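Local coordinates for protein ACDH-11, isoform b (Caenorhabditis elegans, PDB 4Y9J) that belongs to the acyl-CoA dehydrogenase family of flavoproteins and binds flavin-adenine dinucleotide in a four-chain assembly, at residues B[117-120]-B[121-125]. Sequence-based numbering, arbitrary orientation.
Sequences DSVD and PFVRR
D120 is the N-cap of helix 121-135, and its side chain and its carbonyl both grip the first turn. OD1 of D120 accepts from the backbone N of F122 at 3.3 Å (N-H...O 153°), on the anti side of the carboxylate and 29° out of its plane; CG anti to the backbone N (chi1 -165°) brings OD1 to this N-H. The carbonyl O of D120 accepts from the backbone N of R124 at 3.1 Å. A weak bond joins V123 N to D120 O at 2.8 Å. R124 turns back along the incoming loop: its chain, extended from CG to NE, donates from NH1 to O of V119 at 2.9 Å, nearly in line with the carbonyl but bent at the donor, the oxygen tilted from the guanidinium plane. CG of P121 sits 3.5 Å above that plane, displaced toward its rim. Beside this bond, V119 CG1 packs against V123 CG1 (3.7 Å) and R124 CB (3.8 Å). In the second shell, G114 O accepts from R124 NE, which further fixes the guanidinium, and D117 forms a salt bridge with R176. The capped turn thus joins the loop after helix 96-107 to helix 121-135, with V119 and V123 on R49 of helix 44-74 and P121, F122 and R125 against helix 352-383.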
# COMPACT_ATOMS: atom_id res chain seq x y z
N ASP B 117 5.21 -20.16 42.36
CA ASP B 117 5.67 -21.08 43.45
C ASP B 117 4.67 -21.30 44.62
O ASP B 117 4.48 -22.43 45.05
CB ASP B 117 7.03 -20.58 43.96
CG ASP B 117 7.78 -19.70 42.88
OD1 ASP B 117 7.14 -18.78 42.29
OD2 ASP B 117 8.97 -19.93 42.59
N SER B 118 3.97 -20.26 45.07
CA SER B 118 2.96 -20.41 46.16
C SER B 118 1.72 -21.20 45.77
O SER B 118 0.87 -21.45 46.63
CB SER B 118 2.48 -19.04 46.65
OG SER B 118 1.77 -18.35 45.60
N VAL B 119 1.55 -21.56 44.49
CA VAL B 119 0.35 -22.24 44.07
C VAL B 119 0.72 -23.63 43.63
O VAL B 119 1.72 -23.84 42.97
CB VAL B 119 -0.34 -21.51 42.89
CG1 VAL B 119 -1.58 -22.23 42.42
CG2 VAL B 119 -0.69 -20.09 43.26
N ASP B 120 -0.12 -24.58 44.01
CA ASP B 120 -0.03 -25.96 43.60
C ASP B 120 0.11 -26.15 42.05
O ASP B 120 -0.79 -25.77 41.31
CB ASP B 120 -1.34 -26.57 44.03
CG ASP B 120 -1.33 -28.07 44.03
OD1 ASP B 120 -0.75 -28.65 43.13
OD2 ASP B 120 -1.87 -28.67 44.99
N PRO B 121 1.15 -26.84 41.57
CA PRO B 121 1.31 -26.91 40.10
C PRO B 121 0.12 -27.41 39.30
O PRO B 121 -0.13 -26.94 38.16
CB PRO B 121 2.51 -27.83 39.94
CG PRO B 121 3.31 -27.63 41.17
CD PRO B 121 2.32 -27.38 42.28
N PHE B 122 -0.66 -28.33 39.87
CA PHE B 122 -1.81 -28.87 39.11
C PHE B 122 -2.84 -27.74 38.93
O PHE B 122 -3.45 -27.61 37.88
CB PHE B 122 -2.33 -30.18 39.78
CG PHE B 122 -3.81 -30.22 40.03
CD1 PHE B 122 -4.34 -29.63 41.15
CD2 PHE B 122 -4.63 -30.91 39.21
CE1 PHE B 122 -5.69 -29.68 41.41
CE2 PHE B 122 -5.98 -30.98 39.46
CZ PHE B 122 -6.51 -30.32 40.53
N VAL B 123 -2.98 -26.90 39.96
CA VAL B 123 -3.95 -25.81 39.92
C VAL B 123 -3.49 -24.78 38.89
O VAL B 123 -4.25 -24.30 38.09
CB VAL B 123 -4.10 -25.16 41.31
CG1 VAL B 123 -4.74 -23.77 41.25
CG2 VAL B 123 -4.88 -26.09 42.23
N ARG B 124 -2.25 -24.39 39.00
CA ARG B 124 -1.82 -23.29 38.23
C ARG B 124 -1.76 -23.58 36.74
O ARG B 124 -1.98 -22.67 35.97
CB ARG B 124 -0.56 -22.74 38.82
CG ARG B 124 0.69 -23.49 38.50
CD ARG B 124 1.76 -23.10 39.53
NE ARG B 124 2.99 -23.73 39.07
CZ ARG B 124 3.99 -24.15 39.83
NH1 ARG B 124 3.95 -23.98 41.13
NH2 ARG B 124 5.00 -24.78 39.27
N ARG B 125 -1.59 -24.83 36.31
CA ARG B 125 -1.58 -25.09 34.90
C ARG B 125 -3.01 -25.08 34.38
O ARG B 125 -3.26 -24.64 33.27
CB ARG B 125 -0.86 -26.40 34.52
CG ARG B 125 0.67 -26.35 34.62
CD ARG B 125 1.28 -25.37 33.61
NE ARG B 125 2.70 -25.59 33.40
CZ ARG B 125 3.49 -24.89 32.60
NH1 ARG B 125 3.03 -23.81 31.94
NH2 ARG B 125 4.76 -25.25 32.48